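PDB 2EBF: dermonecrotic toxin from Pasteurella multocida, which induces bone resorption, acts as a potent mitogen and is associated with severe progressive atrophic rhinitis in pigs. Local coordinates for residues Thr218-Leu223 and Gly232-Leu237; Pro224-Trp229 and Glu286-Thr291; Arg371-Gln376 and Pro527-Asp532; Leu506-Pro511 and Leu540-Ser545. One frame throughout, in Å; residues are numbered along the deposited sequence.

Contact 1: Thr218-Leu223 and Gly232-Leu237; sequences TNYWEL and GSNSAL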
# COMPACT_ATOMS: atom_id res chain seq x y z
N THR A 218 22.51 34.10 2.82
CA THR A 218 22.84 34.57 1.48
C THR A 218 22.02 35.80 1.06
O THR A 218 20.79 35.80 1.15
CB THR A 218 22.69 33.44 0.42
OG1 THR A 218 23.40 32.28 0.86
CG2 THR A 218 23.22 33.87 -0.94
N ASN A 219 22.73 36.84 0.63
CA ASN A 219 22.10 38.03 0.08
C ASN A 219 22.00 37.91 -1.43
O ASN A 219 22.85 38.43 -2.17
CB ASN A 219 22.88 39.29 0.46
CG ASN A 219 22.78 39.63 1.93
OD1 ASN A 219 21.70 39.54 2.53
ND2 ASN A 219 23.90 40.03 2.52
N TYR A 220 20.96 37.22 -1.89
CA TYR A 220 20.73 37.03 -3.32
C TYR A 220 20.51 38.36 -4.05
O TYR A 220 20.67 38.45 -5.27
CB TYR A 220 19.57 36.06 -3.55
CG TYR A 220 19.82 34.65 -3.05
CD1 TYR A 220 19.35 34.24 -1.81
CD2 TYR A 220 20.53 33.73 -3.82
CE1 TYR A 220 19.58 32.95 -1.34
CE2 TYR A 220 20.76 32.43 -3.36
CZ TYR A 220 20.28 32.05 -2.12
OH TYR A 220 20.51 30.77 -1.66
N TRP A 221 20.18 39.40 -3.29
CA TRP A 221 19.92 40.74 -3.83
C TRP A 221 21.20 41.48 -4.24
O TRP A 221 21.14 42.42 -5.04
CB TRP A 221 19.08 41.57 -2.86
CG TRP A 221 19.62 41.62 -1.46
CD1 TRP A 221 19.45 40.69 -0.47
CD2 TRP A 221 20.42 42.67 -0.89
NE1 TRP A 221 20.09 41.09 0.67
CE2 TRP A 221 20.70 42.30 0.44
CE3 TRP A 221 20.93 43.88 -1.38
CZ2 TRP A 221 21.46 43.10 1.30
CZ3 TRP A 221 21.69 44.68 -0.53
CH2 TRP A 221 21.95 44.28 0.79
N GLU A 222 22.33 41.05 -3.69
CA GLU A 222 23.63 41.64 -4.01
C GLU A 222 24.21 41.10 -5.32
O GLU A 222 25.05 41.75 -5.95
CB GLU A 222 24.60 41.43 -2.85
CG GLU A 222 24.21 42.20 -1.59
CD GLU A 222 25.19 42.07 -0.44
OE1 GLU A 222 25.88 41.03 -0.33
OE2 GLU A 222 25.25 43.01 0.37
N LEU A 223 23.74 39.92 -5.72
CA LEU A 223 24.20 39.24 -6.93
C LEU A 223 24.08 40.09 -8.21
O LEU A 223 23.11 40.83 -8.39
CB LEU A 223 23.47 37.89 -7.10
CG LEU A 223 23.97 36.61 -6.39
CD1 LEU A 223 25.40 36.25 -6.78
CD2 LEU A 223 23.86 36.67 -4.86
N GLY A 232 16.94 45.80 -1.96
CA GLY A 232 17.83 45.68 -0.80
C GLY A 232 17.65 44.49 0.12
O GLY A 232 18.31 44.41 1.16
N SER A 233 16.76 43.56 -0.24
CA SER A 233 16.56 42.33 0.55
C SER A 233 16.13 41.15 -0.33
O SER A 233 15.74 41.34 -1.49
CB SER A 233 15.55 42.56 1.68
OG SER A 233 14.25 42.83 1.18
N ASN A 234 16.20 39.94 0.23
CA ASN A 234 15.76 38.74 -0.48
C ASN A 234 14.26 38.79 -0.76
O ASN A 234 13.83 38.54 -1.88
CB ASN A 234 16.12 37.47 0.31
CG ASN A 234 17.61 37.19 0.32
OD1 ASN A 234 18.35 37.61 -0.58
ND2 ASN A 234 18.07 36.47 1.33
N SER A 235 13.49 39.15 0.26
CA SER A 235 12.03 39.29 0.14
C SER A 235 11.61 40.36 -0.87
O SER A 235 10.48 40.32 -1.38
CB SER A 235 11.41 39.57 1.51
OG SER A 235 11.87 40.80 2.05
N ALA A 236 12.50 41.30 -1.15
CA ALA A 236 12.25 42.35 -2.15
C ALA A 236 12.46 41.85 -3.58
O ALA A 236 11.79 42.32 -4.51
CB ALA A 236 13.12 43.56 -1.87
N LEU A 237 13.40 40.92 -3.76
CA LEU A 237 13.65 40.27 -5.06
C LEU A 237 12.45 39.45 -5.52
O LEU A 237 12.16 39.36 -6.72
CB LEU A 237 14.84 39.31 -4.96
CG LEU A 237 16.28 39.77 -4.81
CD1 LEU A 237 17.15 38.54 -4.82
CD2 LEU A 237 16.70 40.72 -5.94

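Contact 2: Pro224-Trp229 and Glu286-Thr291; sequences PAYESW and ELYPFT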
# COMPACT_ATOMS: atom_id res chain seq x y z
N PRO A 224 25.09 39.99 -9.11
CA PRO A 224 25.16 40.80 -10.33
C PRO A 224 23.88 40.81 -11.19
O PRO A 224 23.57 41.84 -11.80
CB PRO A 224 26.31 40.15 -11.11
CG PRO A 224 27.18 39.57 -10.06
CD PRO A 224 26.25 39.09 -8.99
N ALA A 225 23.16 39.69 -11.22
CA ALA A 225 21.98 39.53 -12.08
C ALA A 225 20.79 40.44 -11.74
O ALA A 225 19.92 40.65 -12.59
CB ALA A 225 21.53 38.07 -12.11
N TYR A 226 20.77 40.98 -10.53
CA TYR A 226 19.61 41.75 -10.04
C TYR A 226 19.93 43.21 -9.71
O TYR A 226 19.20 43.86 -8.96
CB TYR A 226 18.99 41.03 -8.84
CG TYR A 226 18.75 39.57 -9.10
CD1 TYR A 226 17.67 39.16 -9.87
CD2 TYR A 226 19.63 38.60 -8.61
CE1 TYR A 226 17.45 37.81 -10.13
CE2 TYR A 226 19.42 37.25 -8.87
CZ TYR A 226 18.32 36.86 -9.63
OH TYR A 226 18.10 35.54 -9.90
N GLU A 227 21.01 43.71 -10.29
CA GLU A 227 21.42 45.09 -10.05
C GLU A 227 20.54 46.12 -10.76
O GLU A 227 20.35 47.22 -10.25
CB GLU A 227 22.91 45.28 -10.35
CG GLU A 227 23.77 45.10 -9.09
CD GLU A 227 25.02 44.27 -9.32
OE1 GLU A 227 25.43 43.56 -8.37
OE2 GLU A 227 25.60 44.32 -10.43
N SER A 228 19.99 45.76 -11.92
CA SER A 228 19.04 46.63 -12.63
C SER A 228 17.68 46.73 -11.91
O SER A 228 16.89 47.63 -12.19
CB SER A 228 18.85 46.17 -14.08
OG SER A 228 18.22 44.89 -14.14
N TRP A 229 17.43 45.80 -10.98
CA TRP A 229 16.17 45.74 -10.24
C TRP A 229 16.11 46.70 -9.06
O TRP A 229 15.02 47.16 -8.70
CB TRP A 229 15.92 44.31 -9.75
CG TRP A 229 15.66 43.33 -10.85
CD1 TRP A 229 16.01 43.45 -12.17
CD2 TRP A 229 15.02 42.06 -10.72
NE1 TRP A 229 15.61 42.34 -12.87
CE2 TRP A 229 15.00 41.47 -12.00
CE3 TRP A 229 14.46 41.36 -9.64
CZ2 TRP A 229 14.44 40.20 -12.24
CZ3 TRP A 229 13.90 40.11 -9.88
CH2 TRP A 229 13.90 39.54 -11.17
N GLU A 286 17.47 31.28 -17.65
CA GLU A 286 18.20 32.26 -16.83
C GLU A 286 18.44 31.75 -15.40
O GLU A 286 18.35 30.55 -15.14
CB GLU A 286 17.47 33.62 -16.85
CG GLU A 286 18.35 34.84 -16.55
CD GLU A 286 19.41 35.12 -17.61
OE1 GLU A 286 19.10 35.04 -18.82
OE2 GLU A 286 20.55 35.43 -17.22
N LEU A 287 18.76 32.65 -14.48
CA LEU A 287 19.11 32.23 -13.13
C LEU A 287 17.92 32.21 -12.17
O LEU A 287 17.95 31.51 -11.16
CB LEU A 287 20.23 33.13 -12.57
CG LEU A 287 21.11 32.57 -11.43
CD1 LEU A 287 21.96 31.38 -11.88
CD2 LEU A 287 21.99 33.68 -10.85
N TYR A 288 16.86 32.93 -12.52
CA TYR A 288 15.79 33.31 -11.58
C TYR A 288 15.06 32.17 -10.86
O TYR A 288 14.83 32.27 -9.65
CB TYR A 288 14.78 34.26 -12.24
CG TYR A 288 15.40 35.31 -13.15
CD1 TYR A 288 16.57 35.98 -12.78
CD2 TYR A 288 14.81 35.63 -14.37
CE1 TYR A 288 17.15 36.93 -13.62
CE2 TYR A 288 15.38 36.59 -15.21
CZ TYR A 288 16.54 37.23 -14.83
OH TYR A 288 17.10 38.18 -15.67
N PRO A 289 14.70 31.09 -11.58
CA PRO A 289 14.03 29.99 -10.88
C PRO A 289 14.98 29.33 -9.90
O PRO A 289 14.56 28.93 -8.81
CB PRO A 289 13.67 29.02 -12.00
CG PRO A 289 13.76 29.81 -13.27
CD PRO A 289 14.85 30.79 -13.02
N PHE A 290 16.25 29.23 -10.28
CA PHE A 290 17.28 28.63 -9.44
C PHE A 290 17.51 29.45 -8.17
O PHE A 290 17.63 28.89 -7.08
CB PHE A 290 18.58 28.43 -10.24
CG PHE A 290 19.69 27.77 -9.46
CD1 PHE A 290 20.82 28.50 -9.10
CD2 PHE A 290 19.61 26.44 -9.08
CE1 PHE A 290 21.86 27.91 -8.37
CE2 PHE A 290 20.64 25.83 -8.35
CZ PHE A 290 21.76 26.57 -8.00
N THR A 291 17.55 30.77 -8.33
CA THR A 291 17.65 31.69 -7.20
C THR A 291 16.47 31.49 -6.25
O THR A 291 16.65 31.33 -5.04
CB THR A 291 17.72 33.17 -7.67
OG1 THR A 291 18.79 33.32 -8.61
CG2 THR A 291 17.93 34.12 -6.49

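Contact 3: Arg371-Gln376 and Pro527-Asp532; sequences RGVAFQ and PATVVD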
# COMPACT_ATOMS: atom_id res chain seq x y z
N ARG A 371 9.22 -9.19 -27.54
CA ARG A 371 8.29 -8.05 -27.67
C ARG A 371 8.78 -6.81 -26.91
O ARG A 371 8.07 -5.82 -26.81
CB ARG A 371 6.87 -8.43 -27.23
CG ARG A 371 6.36 -9.77 -27.78
CD ARG A 371 5.72 -9.59 -29.13
NE ARG A 371 4.70 -8.55 -29.06
CZ ARG A 371 3.88 -8.21 -30.05
NH1 ARG A 371 3.94 -8.84 -31.21
NH2 ARG A 371 3.00 -7.24 -29.86
N GLY A 372 10.00 -6.88 -26.38
CA GLY A 372 10.57 -5.73 -25.68
C GLY A 372 11.96 -5.99 -25.17
O GLY A 372 12.41 -7.14 -25.09
N VAL A 373 12.65 -4.90 -24.84
CA VAL A 373 13.96 -4.97 -24.22
C VAL A 373 14.18 -3.70 -23.41
O VAL A 373 13.64 -2.65 -23.74
CB VAL A 373 15.10 -5.19 -25.27
CG1 VAL A 373 15.20 -4.04 -26.25
CG2 VAL A 373 16.45 -5.43 -24.57
N ALA A 374 14.95 -3.80 -22.33
CA ALA A 374 15.31 -2.63 -21.55
C ALA A 374 16.80 -2.36 -21.67
O ALA A 374 17.61 -3.29 -21.76
CB ALA A 374 14.92 -2.80 -20.09
N PHE A 375 17.13 -1.08 -21.67
CA PHE A 375 18.51 -0.63 -21.66
C PHE A 375 18.73 0.14 -20.38
O PHE A 375 17.87 0.90 -19.95
CB PHE A 375 18.77 0.37 -22.78
CG PHE A 375 18.82 -0.23 -24.15
CD1 PHE A 375 17.67 -0.32 -24.93
CD2 PHE A 375 20.03 -0.65 -24.69
CE1 PHE A 375 17.72 -0.85 -26.22
CE2 PHE A 375 20.10 -1.18 -25.98
CZ PHE A 375 18.94 -1.27 -26.74
N GLN A 376 19.92 -0.03 -19.81
CA GLN A 376 20.37 0.89 -18.80
C GLN A 376 20.31 2.34 -19.29
O GLN A 376 20.47 2.66 -20.47
CB GLN A 376 21.79 0.57 -18.36
CG GLN A 376 22.25 1.38 -17.17
CD GLN A 376 23.74 1.31 -16.95
OE1 GLN A 376 24.53 1.35 -17.90
NE2 GLN A 376 24.14 1.21 -15.70
N PRO A 527 14.46 -8.99 -21.34
CA PRO A 527 15.81 -8.88 -20.78
C PRO A 527 16.25 -7.43 -20.50
O PRO A 527 15.86 -6.52 -21.24
CB PRO A 527 16.69 -9.49 -21.88
CG PRO A 527 15.95 -9.16 -23.18
CD PRO A 527 14.47 -9.06 -22.82
N ALA A 528 17.05 -7.23 -19.46
CA ALA A 528 17.76 -5.96 -19.27
C ALA A 528 19.14 -6.00 -19.91
O ALA A 528 19.84 -7.02 -19.87
CB ALA A 528 17.89 -5.61 -17.80
N THR A 529 19.54 -4.87 -20.49
CA THR A 529 20.81 -4.79 -21.21
C THR A 529 21.59 -3.52 -20.89
O THR A 529 21.06 -2.58 -20.29
CB THR A 529 20.62 -4.87 -22.75
OG1 THR A 529 19.91 -3.72 -23.22
CG2 THR A 529 19.90 -6.15 -23.15
N VAL A 530 22.86 -3.51 -21.29
CA VAL A 530 23.74 -2.36 -21.13
C VAL A 530 24.65 -2.27 -22.35
O VAL A 530 24.91 -3.28 -23.01
CB VAL A 530 24.65 -2.47 -19.86
CG1 VAL A 530 23.89 -2.20 -18.59
CG2 VAL A 530 25.36 -3.83 -19.80
N VAL A 531 25.13 -1.07 -22.64
CA VAL A 531 26.11 -0.88 -23.70
C VAL A 531 27.47 -0.49 -23.10
O VAL A 531 27.58 0.52 -22.41
CB VAL A 531 25.61 0.14 -24.78
CG1 VAL A 531 26.64 0.31 -25.91
CG2 VAL A 531 24.27 -0.32 -25.35
N ASP A 532 28.47 -1.33 -23.35
CA ASP A 532 29.89 -1.13 -22.98
C ASP A 532 30.48 0.23 -23.33
O ASP A 532 29.91 0.98 -24.13
CB ASP A 532 30.77 -2.16 -23.72
CG ASP A 532 31.24 -3.29 -22.83
OD1 ASP A 532 31.35 -3.09 -21.61
OD2 ASP A 532 31.50 -4.38 -23.37
O HOH W 1 24.66 1.18 -20.61

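Contact 4: Leu506-Pro511 and Leu540-Ser545; sequences LLNSTP and LPDVAS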
# COMPACT_ATOMS: atom_id res chain seq x y z
N LEU A 506 16.19 -0.05 -11.21
CA LEU A 506 14.80 -0.29 -11.56
C LEU A 506 14.67 -1.54 -12.43
O LEU A 506 13.65 -2.22 -12.40
CB LEU A 506 14.20 0.93 -12.29
CG LEU A 506 14.29 2.29 -11.57
CD1 LEU A 506 13.76 3.40 -12.47
CD2 LEU A 506 13.55 2.28 -10.21
N LEU A 507 15.72 -1.82 -13.19
CA LEU A 507 15.72 -2.85 -14.22
C LEU A 507 15.53 -4.26 -13.68
O LEU A 507 14.59 -4.95 -14.07
CB LEU A 507 17.04 -2.80 -15.01
CG LEU A 507 17.29 -1.54 -15.86
CD1 LEU A 507 18.69 -1.56 -16.44
CD2 LEU A 507 16.26 -1.47 -16.96
N ASN A 508 16.45 -4.67 -12.81
CA ASN A 508 16.47 -6.01 -12.21
C ASN A 508 16.05 -5.97 -10.73
O ASN A 508 15.58 -4.94 -10.25
CB ASN A 508 17.86 -6.64 -12.36
CG ASN A 508 18.12 -7.11 -13.79
OD1 ASN A 508 17.30 -7.81 -14.39
ND2 ASN A 508 19.27 -6.72 -14.34
N SER A 509 16.22 -7.09 -10.03
CA SER A 509 15.70 -7.22 -8.67
C SER A 509 16.44 -6.34 -7.68
O SER A 509 17.60 -5.99 -7.90
CB SER A 509 15.69 -8.68 -8.20
OG SER A 509 14.88 -9.48 -9.05
N THR A 510 15.75 -5.96 -6.62
CA THR A 510 16.32 -5.21 -5.51
C THR A 510 15.67 -5.75 -4.22
O THR A 510 14.66 -6.46 -4.29
CB THR A 510 16.03 -3.70 -5.61
OG1 THR A 510 14.64 -3.51 -5.91
CG2 THR A 510 16.92 -3.01 -6.68
N PRO A 511 16.28 -5.46 -3.05
CA PRO A 511 15.70 -5.88 -1.76
C PRO A 511 14.27 -5.39 -1.50
O PRO A 511 13.98 -4.19 -1.66
CB PRO A 511 16.67 -5.28 -0.74
CG PRO A 511 17.97 -5.26 -1.45
CD PRO A 511 17.58 -4.79 -2.85
N LEU A 540 22.31 -7.83 -18.97
CA LEU A 540 22.51 -7.40 -17.60
C LEU A 540 21.79 -8.40 -16.69
O LEU A 540 20.59 -8.29 -16.50
CB LEU A 540 21.88 -6.02 -17.43
CG LEU A 540 22.49 -4.87 -16.64
CD1 LEU A 540 21.33 -4.06 -16.06
CD2 LEU A 540 23.41 -5.33 -15.52
N PRO A 541 22.52 -9.41 -16.17
CA PRO A 541 21.92 -10.48 -15.35
C PRO A 541 21.30 -10.00 -14.05
O PRO A 541 21.74 -9.02 -13.47
CB PRO A 541 23.10 -11.41 -15.05
CG PRO A 541 24.30 -10.59 -15.24
CD PRO A 541 23.97 -9.61 -16.34
N ASP A 542 20.27 -10.72 -13.59
CA ASP A 542 19.68 -10.46 -12.28
C ASP A 542 20.54 -11.18 -11.25
O ASP A 542 20.45 -12.40 -11.10
CB ASP A 542 18.24 -10.96 -12.22
CG ASP A 542 17.47 -10.40 -11.03
OD1 ASP A 542 17.86 -9.33 -10.52
OD2 ASP A 542 16.46 -11.01 -10.63
N VAL A 543 21.39 -10.43 -10.56
CA VAL A 543 22.39 -11.01 -9.67
C VAL A 543 21.76 -11.55 -8.36
O VAL A 543 20.79 -10.99 -7.85
CB VAL A 543 23.56 -10.00 -9.41
CG1 VAL A 543 23.21 -8.95 -8.37
CG2 VAL A 543 24.81 -10.74 -9.02
N ALA A 544 22.32 -12.64 -7.85
CA ALA A 544 21.78 -13.33 -6.68
C ALA A 544 21.76 -12.46 -5.43
O ALA A 544 20.80 -12.49 -4.66
CB ALA A 544 22.54 -14.63 -6.41
N SER A 545 22.80 -11.67 -5.24
CA SER A 545 22.91 -10.80 -4.07
C SER A 545 21.83 -9.71 -3.96
O SER A 545 21.63 -9.14 -2.89
CB SER A 545 24.30 -10.16 -3.99
OG SER A 545 24.63 -9.48 -5.18
O HOH W 2 17.99 -8.76 -17.11
O HOH W 3 21.44 -6.44 -12.22
O HOH W 4 19.90 -7.60 -9.84

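Contact 1: Thr218-Leu223 and Gly232-Leu237
W221 lies flat against the backbone of G232 and S233, the entry to helix 234-248, in which S233 holds the N-cap position. Following the indole outward from the chain, CB sits 3.9 Å from CG of L237 and also faces the carbonyl oxygen of S233. A chi1 of 52° places CG between the backbone N and the carbonyl carbon, turning the ring over the helix entry. The five-membered ring then takes CA of S233 over its face, 3.7 Å from the centroid, a CH-pi contact. At the ring edge CD1 meets OD1 of N234 at 3.3 Å, near the ring plane. NE1 donates to OD1 of N219 at 2.9 Å, a bent bond (131°) that approaches from above the amide carbonyl plane. Across the six-membered ring the G232 carbonyl oxygen rests over the same face as S233, and CA of G232 makes a second CH-pi contact. The opposite face carries CB of N219 and CG of E222, so the indole is sandwiched by its own loop and the helix entry.

The amide of N234 ties the loop down. ND2 donates to O of T218 at 2.8 Å, nearly straight at 169° and in the amide plane, and also reaches O of F213. OD1 takes a weak bond from N of Y220. CD1 of L237 fills the angle behind, against the backbone of Y220 and W221, while the Y220 ring reaches helix 288-300. One face of that ring is covered by CG2 of T218, 3.6 Å above the centre.

Contact 2: Pro224-Trp229 and Glu286-Thr291
Y226, a member of an aromatic cluster with W229 and Y288, meets T291 hydroxyl to hydroxyl and joins the loop ahead of helix 234-248 to helix 288-300. Y226 OH and T291 OG1 are 2.7 Å apart in a hydrogen bond that either could donate. CG of Y226 stands anti to the carbonyl carbon (chi1 -50°), which sends OH toward T291, and OG1 lies at the edge of the Y226 ring, near its plane. The rims of Y226 and Y288 meet with planes 52° apart and no face-on overlap, Y226 CE1 being 3.3 Å from Y288 CD1. Y226 OH lies in the plane of the Y288 ring, at its edge. W229 packs on Y226, whose CD1 sits 3.7 Å above one face of the indole; its approach to Y288 is looser, CZ2 to CE1 4.5 Å.

Behind this first shell, CB of A225 covers one face of the Y226 ring toward the rim, and CG of E286 does the same for Y288. OE2 of E286 is held by N of G282. Helix 234-248 supplies L237 and L241 against Y226, L241 against Y288 and E244 against W229. The backbone of T291 is held by its N, which donates to O of L287 at 3.0 Å.

Contact 3: Arg371-Gln376 and Pro527-Asp532
A374 and T529 knit two parallel neighbouring strands of a mostly parallel α/β sheet, 372-376 and 528-531, whose short axes diverge by 43°. The backbone bonds follow the parallel pattern: N of A374 donates to O of P527 at 3.1 Å, N of T529 to O of A374, and N of Q376 to O of T529 at 2.8 Å. CA of F375 adds a C-H...O contact to the same T529 oxygen.

Side-chain polar contacts reinforce this ladder. With chi1 at 66°, OG1 of T529 folds back to donate to O of A374 at 2.8 Å. That oxygen is therefore gripped twice by one residue, the amide and the hydroxyl reaching it from opposite faces of its carbonyl plane. OG1 also binds NE1 of W537 and lies over one face of the F375 ring, with CD2 the nearest ring atom. At the far end a water bridges OE1 of Q376, 2.7 Å away, and N of V531. O of G372, by contrast, is buried here without a partner.

Among the apolar contacts, CG2 of V373 touches CG2 of T529 at 3.8 Å and lies against the P527 ring, while the extended Q376 lays its CB 3.5 Å from CG1 of V530. CG2 of V531 meets the F375 ring at its edge, 4.3 Å from CD2 of F375.

Both are inner strands of the six-strand sheet: 498-502 flanks 372-376, and 528-531 is next to edge strand 537-539. F375 meets the rings of F501 and W537 at shallow angles and packs on F384 of helix 379-387.

Contact 4: Leu506-Pro511 and Leu540-Ser545
D542 grips S509 with both carboxylate oxygens, and this is the tight part of the contact. N of S509 donates to OD1 at 2.8 Å, arriving from above the carboxylate plane, while OG of S509 donates to OD2 at 2.7 Å on its syn lone pair. With CG of D542 anti to the backbone N (chi1 -165°), the carboxylate slides alongside N508, bringing OD1 to 3.3 Å from CB of N508. R547 forms a salt bridge with OD2, which probably steadies the negative charge, and OG of S509 also bonds OH of Y338. A small apolar patch, CD1 of L507 on CD1 of L540 at 3.7 Å, closes the other end.

The wetter side runs past N508 and P541 to the D542 carboxylate. ND2 of N508 donates a bent hydrogen bond (147°) to O of L540, from above the carbonyl plane. One water links that oxygen to OD1 of N508, a second joins ND2 to O of P541, and a third bridges OD1 of D542 and N of V543.

An aspartate carboxylate thus accepts both the backbone N-H and the hydroxyl of S509, linking the loop after edge strand 537-539 to the turn between helix 504-507 and strand 510-511, beside the α/β sheet.

All four contacts belong to the C2 domain of this C-terminal region, but in two separate places. Contacts 1 and 2 interleave along the chain, with centres 10 Å apart. They share the loop 218-229 and helices 234-248 and 288-300, and Y226 packs on L237 between them. Contacts 3 and 4 also alternate in sequence, with centres 13 Å apart: the backbones of A528 and L540 probably bond, and L507 packs against A374 and Q376, so contact 4 packs against the sheet at strands 372-376 and 528-531. The two pairs lie in series, with centres 43 to 48 Å apart and without contact between them. They thus join different parts of the C2 domain, and none includes residues of the phosphonate pocket.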